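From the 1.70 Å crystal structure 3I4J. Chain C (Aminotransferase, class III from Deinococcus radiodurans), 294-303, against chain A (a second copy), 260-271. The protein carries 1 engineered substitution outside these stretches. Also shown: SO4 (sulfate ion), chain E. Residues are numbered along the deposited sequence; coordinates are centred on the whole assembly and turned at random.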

ATOM      1  N   PHE C 294       0.810   9.166   1.259  1.00 32.96           N
ATOM      2  CA  PHE C 294      -0.236   8.153   1.393  1.00 29.71           C
ATOM      3  C   PHE C 294      -1.541   8.486   0.679  1.00 25.54           C
ATOM      4  O   PHE C 294      -2.539   8.844   1.300  1.00 22.93           O
ATOM      5  CB  PHE C 294      -0.500   7.888   2.876  1.00 32.43           C
ATOM      6  CG  PHE C 294       0.692   7.349   3.609  1.00 35.98           C
ATOM      7  CD1 PHE C 294       1.300   6.168   3.196  1.00 36.85           C
ATOM      8  CD2 PHE C 294       1.216   8.026   4.705  1.00 38.17           C
ATOM      9  CE1 PHE C 294       2.414   5.665   3.864  1.00 39.28           C
ATOM     10  CE2 PHE C 294       2.329   7.532   5.380  1.00 38.49           C
ATOM     11  CZ  PHE C 294       2.929   6.349   4.959  1.00 39.53           C
ATOM     12  N   THR C 295      -1.531   8.334  -0.637  1.00 20.68           N
ATOM     13  CA  THR C 295      -2.703   8.632  -1.445  1.00 21.53           C
ATOM     14  C   THR C 295      -3.973   7.918  -1.000  1.00 20.19           C
ATOM     15  O   THR C 295      -5.045   8.536  -0.919  1.00 21.79           O
ATOM     16  CB  THR C 295      -2.440   8.288  -2.910  1.00 21.15           C
ATOM     17  OG1 THR C 295      -1.355   9.089  -3.386  1.00 23.75           O
ATOM     18  CG2 THR C 295      -3.686   8.547  -3.756  1.00 22.40           C
ATOM     19  N   TYR C 296      -3.856   6.624  -0.713  1.00 17.87           N
ATOM     20  CA  TYR C 296      -5.012   5.836  -0.307  1.00 18.73           C
ATOM     21  C   TYR C 296      -5.206   5.677   1.199  1.00 18.28           C
ATOM     22  O   TYR C 296      -6.007   4.855   1.633  1.00 18.82           O
ATOM     23  CB  TYR C 296      -4.968   4.463  -0.990  1.00 20.79           C
ATOM     24  CG  TYR C 296      -5.517   4.499  -2.406  1.00 23.10           C
ATOM     25  CD1 TYR C 296      -6.891   4.467  -2.637  1.00 24.52           C
ATOM     26  CD2 TYR C 296      -4.668   4.600  -3.508  1.00 25.73           C
ATOM     27  CE1 TYR C 296      -7.413   4.529  -3.933  1.00 26.52           C
ATOM     28  CE2 TYR C 296      -5.181   4.666  -4.814  1.00 24.71           C
ATOM     29  CZ  TYR C 296      -6.553   4.627  -5.015  1.00 26.83           C
ATOM     30  OH  TYR C 296      -7.077   4.661  -6.298  1.00 29.00           O
ATOM     31  N   ALA C 297      -4.489   6.468   1.994  1.00 18.08           N
ATOM     32  CA  ALA C 297      -4.643   6.397   3.449  1.00 19.07           C
ATOM     33  C   ALA C 297      -6.054   6.875   3.788  1.00 19.50           C
ATOM     34  O   ALA C 297      -6.448   7.972   3.387  1.00 19.34           O
ATOM     35  CB  ALA C 297      -3.626   7.283   4.128  1.00 20.30           C
ATOM     36  N   GLY C 298      -6.808   6.054   4.518  1.00 19.60           N
ATOM     37  CA  GLY C 298      -8.171   6.419   4.882  1.00 20.77           C
ATOM     38  C   GLY C 298      -9.218   6.166   3.805  1.00 21.00           C
ATOM     39  O   GLY C 298     -10.389   6.522   3.968  1.00 19.41           O
ATOM     40  N   HIS C 299      -8.794   5.547   2.705  1.00 19.50           N
ATOM     41  CA  HIS C 299      -9.662   5.225   1.569  1.00 19.34           C
ATOM     42  C   HIS C 299     -11.041   4.733   2.028  1.00 18.77           C
ATOM     43  O   HIS C 299     -11.147   3.689   2.671  1.00 18.91           O
ATOM     44  CB  HIS C 299      -8.962   4.161   0.713  1.00 18.91           C
ATOM     45  CG  HIS C 299      -9.764   3.690  -0.459  1.00 18.78           C
ATOM     46  ND1 HIS C 299     -10.326   4.553  -1.376  1.00 21.09           N
ATOM     47  CD2 HIS C 299     -10.072   2.442  -0.879  1.00 17.50           C
ATOM     48  CE1 HIS C 299     -10.945   3.854  -2.311  1.00 15.40           C
ATOM     49  NE2 HIS C 299     -10.803   2.571  -2.034  1.00 20.52           N
ATOM     50  N   PRO C 300     -12.114   5.476   1.697  1.00 18.51           N
ATOM     51  CA  PRO C 300     -13.467   5.080   2.104  1.00 18.41           C
ATOM     52  C   PRO C 300     -13.922   3.654   1.810  1.00 18.90           C
ATOM     53  O   PRO C 300     -14.476   2.995   2.683  1.00 18.65           O
ATOM     54  CB  PRO C 300     -14.353   6.124   1.420  1.00 19.09           C
ATOM     55  CG  PRO C 300     -13.502   7.354   1.521  1.00 19.80           C
ATOM     56  CD  PRO C 300     -12.131   6.826   1.102  1.00 19.34           C
ATOM     57  N   VAL C 301     -13.711   3.169   0.594  1.00 18.07           N
ATOM     58  CA  VAL C 301     -14.163   1.820   0.287  1.00 18.25           C
ATOM     59  C   VAL C 301     -13.407   0.787   1.108  1.00 18.40           C
ATOM     60  O   VAL C 301     -13.992  -0.187   1.582  1.00 19.12           O
ATOM     61  CB  VAL C 301     -14.006   1.486  -1.210  1.00 19.85           C
ATOM     62  CG1 VAL C 301     -14.643   0.138  -1.502  1.00 16.99           C
ATOM     63  CG2 VAL C 301     -14.668   2.564  -2.055  1.00 21.42           C
ATOM     64  N   SER C 302     -12.105   1.002   1.276  1.00 18.83           N
ATOM     65  CA  SER C 302     -11.292   0.069   2.048  1.00 18.64           C
ATOM     66  C   SER C 302     -11.677   0.122   3.523  1.00 19.53           C
ATOM     67  O   SER C 302     -11.697  -0.899   4.201  1.00 19.44           O
ATOM     68  CB  SER C 302      -9.810   0.390   1.866  1.00 20.00           C
ATOM     69  OG  SER C 302      -9.418   0.138   0.525  1.00 17.80           O
ATOM     70  N   VAL C 303     -11.985   1.318   4.008  1.00 19.28           N
ATOM     71  CA  VAL C 303     -12.392   1.486   5.399  1.00 19.74           C
ATOM     72  C   VAL C 303     -13.741   0.796   5.608  1.00 19.88           C
ATOM     73  O   VAL C 303     -13.961   0.140   6.627  1.00 19.89           O
ATOM     74  CB  VAL C 303     -12.477   2.985   5.763  1.00 19.92           C
ATOM     75  CG1 VAL C 303     -13.089   3.170   7.154  1.00 20.85           C
ATOM     76  CG2 VAL C 303     -11.077   3.592   5.733  1.00 20.29           C
TER
HETATM   77  S   SO4 E 431       1.084   6.462  -2.434  1.00 40.98           S
HETATM   78  O1  SO4 E 431       1.121   5.767  -1.134  1.00 41.85           O
HETATM   79  O2  SO4 E 431       2.324   6.157  -3.168  1.00 40.57           O
HETATM   80  O3  SO4 E 431      -0.065   5.963  -3.221  1.00 42.22           O
HETATM   81  O4  SO4 E 431       0.948   7.907  -2.193  1.00 40.59           O
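Chain A (260-271) GKGLAAGYAPLA

The most unusual feature of this contact is the CA of A:Pro269, which stands 3.6 Å from the centroid of the C:Tyr296 ring and only 5° off its normal, a CH-pi contact over one face. The proline ring adds apolar contact: A:Pro269 CB lies 3.8 Å from C:Tyr296 CG, and A:Pro269 CD lies 3.6 Å from C:Ser302 OG.

Chain A has no regular helix or strand along most of this length; its loop surrounds the hydroxyl end of C:Tyr296. From A:Lys261 it passes through a type I' turn, A:Ala264 to A:Tyr267, and then runs extended through A:Ala268 to A:Leu270. Here the two backbones run roughly in opposite senses, C:Tyr296 facing A:Pro269 (CA to CA 6.0 Å) and C:Val301 facing A:Tyr267 (CA to CA 6.8 Å). A:Gly266, at phi 87° and psi 0°, takes a conformation in which a CB would jam against the preceding carbonyl. A:Gly266 N donates a weak hydrogen bond to C:Tyr296 OH (3.0 Å). A water hydrogen-bonded to C:Tyr296 OH (3.0 Å) also joins A:Lys261 O (2.8 Å), A:Ala264 N (3.0 Å) and A:Leu270 O (2.7 Å), tying both arms of the loop to the hydroxyl.

C:His299, the N-cap residue of the helix, gives a weak hydrogen bond from NE2 to A:Tyr267 O (3.2 Å). The long side chain of A:Lys261 brings NZ within 3.5 Å of C:Thr295 OG1, a weak hydrogen bond.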

ATOM      1  N   GLY A 260      -0.600   3.989 -11.635  1.00 23.92           N
ATOM      2  CA  GLY A 260      -1.219   4.131 -10.330  1.00 27.35           C
ATOM      3  C   GLY A 260      -2.344   5.151 -10.400  1.00 30.79           C
ATOM      4  O   GLY A 260      -2.734   5.570 -11.488  1.00 32.56           O
ATOM      5  N   LYS A 261      -2.865   5.553  -9.244  1.00 33.10           N
ATOM      6  CA  LYS A 261      -3.944   6.536  -9.176  1.00 32.66           C
ATOM      7  C   LYS A 261      -5.119   6.273 -10.115  1.00 33.48           C
ATOM      8  O   LYS A 261      -6.098   5.635  -9.726  1.00 33.50           O
ATOM      9  CB  LYS A 261      -3.383   7.942  -9.420  1.00 32.45           C
ATOM     10  CG  LYS A 261      -2.534   8.454  -8.265  1.00 30.78           C
ATOM     11  CD  LYS A 261      -1.985   9.845  -8.532  1.00 33.44           C
ATOM     12  CE  LYS A 261      -1.395  10.457  -7.270  1.00 33.17           C
ATOM     13  NZ  LYS A 261      -0.313   9.621  -6.679  1.00 37.13           N
ATOM     14  N   GLY A 262      -5.026   6.769 -11.344  1.00 33.90           N
ATOM     15  CA  GLY A 262      -6.100   6.577 -12.303  1.00 34.26           C
ATOM     16  C   GLY A 262      -6.396   5.129 -12.645  1.00 33.77           C
ATOM     17  O   GLY A 262      -7.400   4.834 -13.295  1.00 35.75           O
ATOM     18  N   LEU A 263      -5.528   4.221 -12.208  1.00 31.94           N
ATOM     19  CA  LEU A 263      -5.703   2.801 -12.487  1.00 27.67           C
ATOM     20  C   LEU A 263      -7.061   2.309 -11.984  1.00 25.90           C
ATOM     21  O   LEU A 263      -7.865   1.783 -12.757  1.00 26.09           O
ATOM     22  CB  LEU A 263      -4.564   2.001 -11.846  1.00 27.46           C
ATOM     23  CG  LEU A 263      -4.091   0.774 -12.621  1.00 26.47           C
ATOM     24  CD1 LEU A 263      -3.772   1.160 -14.063  1.00 24.51           C
ATOM     25  CD2 LEU A 263      -2.858   0.183 -11.952  1.00 25.86           C
ATOM     26  N   ALA A 264      -7.314   2.468 -10.687  1.00 21.92           N
ATOM     27  CA  ALA A 264      -8.596   2.073 -10.118  1.00 20.89           C
ATOM     28  C   ALA A 264      -9.409   3.344  -9.848  1.00 18.61           C
ATOM     29  O   ALA A 264     -10.491   3.298  -9.270  1.00 18.69           O
ATOM     30  CB  ALA A 264      -8.394   1.271  -8.832  1.00 21.75           C
ATOM     31  N   ALA A 265      -8.852   4.480 -10.256  1.00 18.37           N
ATOM     32  CA  ALA A 265      -9.503   5.781 -10.136  1.00 19.44           C
ATOM     33  C   ALA A 265     -10.177   6.089  -8.798  1.00 19.80           C
ATOM     34  O   ALA A 265     -11.275   6.655  -8.759  1.00 18.98           O
ATOM     35  CB  ALA A 265     -10.506   5.943 -11.273  1.00 19.79           C
ATOM     36  N   GLY A 266      -9.512   5.727  -7.705  1.00 19.17           N
ATOM     37  CA  GLY A 266     -10.057   6.006  -6.390  1.00 19.19           C
ATOM     38  C   GLY A 266     -11.005   4.973  -5.823  1.00 19.39           C
ATOM     39  O   GLY A 266     -11.496   5.139  -4.708  1.00 20.57           O
ATOM     40  N   TYR A 267     -11.270   3.904  -6.572  1.00 19.00           N
ATOM     41  CA  TYR A 267     -12.177   2.869  -6.089  1.00 18.58           C
ATOM     42  C   TYR A 267     -11.484   1.776  -5.286  1.00 18.11           C
ATOM     43  O   TYR A 267     -12.131   1.073  -4.518  1.00 18.62           O
ATOM     44  CB  TYR A 267     -12.967   2.284  -7.263  1.00 19.03           C
ATOM     45  CG  TYR A 267     -14.024   3.257  -7.718  1.00 18.59           C
ATOM     46  CD1 TYR A 267     -15.265   3.320  -7.078  1.00 19.55           C
ATOM     47  CD2 TYR A 267     -13.736   4.216  -8.686  1.00 21.07           C
ATOM     48  CE1 TYR A 267     -16.188   4.325  -7.385  1.00 18.72           C
ATOM     49  CE2 TYR A 267     -14.648   5.226  -8.998  1.00 17.94           C
ATOM     50  CZ  TYR A 267     -15.866   5.275  -8.340  1.00 20.01           C
ATOM     51  OH  TYR A 267     -16.743   6.308  -8.609  1.00 21.07           O
ATOM     52  N   ALA A 268     -10.167   1.653  -5.460  1.00 17.86           N
ATOM     53  CA  ALA A 268      -9.366   0.666  -4.733  1.00 16.80           C
ATOM     54  C   ALA A 268      -7.892   1.057  -4.795  1.00 17.98           C
ATOM     55  O   ALA A 268      -7.465   1.713  -5.742  1.00 19.10           O
ATOM     56  CB  ALA A 268      -9.552  -0.725  -5.340  1.00 17.26           C
ATOM     57  N   PRO A 269      -7.099   0.687  -3.767  1.00 17.99           N
ATOM     58  CA  PRO A 269      -5.672   1.027  -3.791  1.00 18.08           C
ATOM     59  C   PRO A 269      -5.029   0.082  -4.803  1.00 19.23           C
ATOM     60  O   PRO A 269      -4.796  -1.095  -4.512  1.00 20.39           O
ATOM     61  CB  PRO A 269      -5.212   0.738  -2.355  1.00 17.94           C
ATOM     62  CG  PRO A 269      -6.495   0.806  -1.543  1.00 16.31           C
ATOM     63  CD  PRO A 269      -7.481   0.128  -2.459  1.00 18.94           C
ATOM     64  N   LEU A 270      -4.761   0.593  -5.997  1.00 18.76           N
ATOM     65  CA  LEU A 270      -4.179  -0.228  -7.048  1.00 18.55           C
ATOM     66  C   LEU A 270      -3.153   0.561  -7.843  1.00 16.46           C
ATOM     67  O   LEU A 270      -3.380   1.718  -8.193  1.00 18.34           O
ATOM     68  CB  LEU A 270      -5.286  -0.727  -7.990  1.00 16.73           C
ATOM     69  CG  LEU A 270      -4.838  -1.610  -9.160  1.00 17.32           C
ATOM     70  CD1 LEU A 270      -4.343  -2.939  -8.626  1.00 17.43           C
ATOM     71  CD2 LEU A 270      -6.010  -1.832 -10.119  1.00 18.20           C
ATOM     72  N   ALA A 271      -2.024  -0.080  -8.117  1.00 16.88           N
ATOM     73  CA  ALA A 271      -0.951   0.522  -8.898  1.00 16.77           C
ATOM     74  C   ALA A 271      -0.154  -0.620  -9.505  1.00 15.69           C
ATOM     75  O   ALA A 271      -0.480  -1.785  -9.312  1.00 15.50           O
ATOM     76  CB  ALA A 271      -0.047   1.376  -8.008  1.00 18.37           C
TER
HETATM   77  O   HOH W   1      -5.576   3.239  -8.419  1.00 25.60           O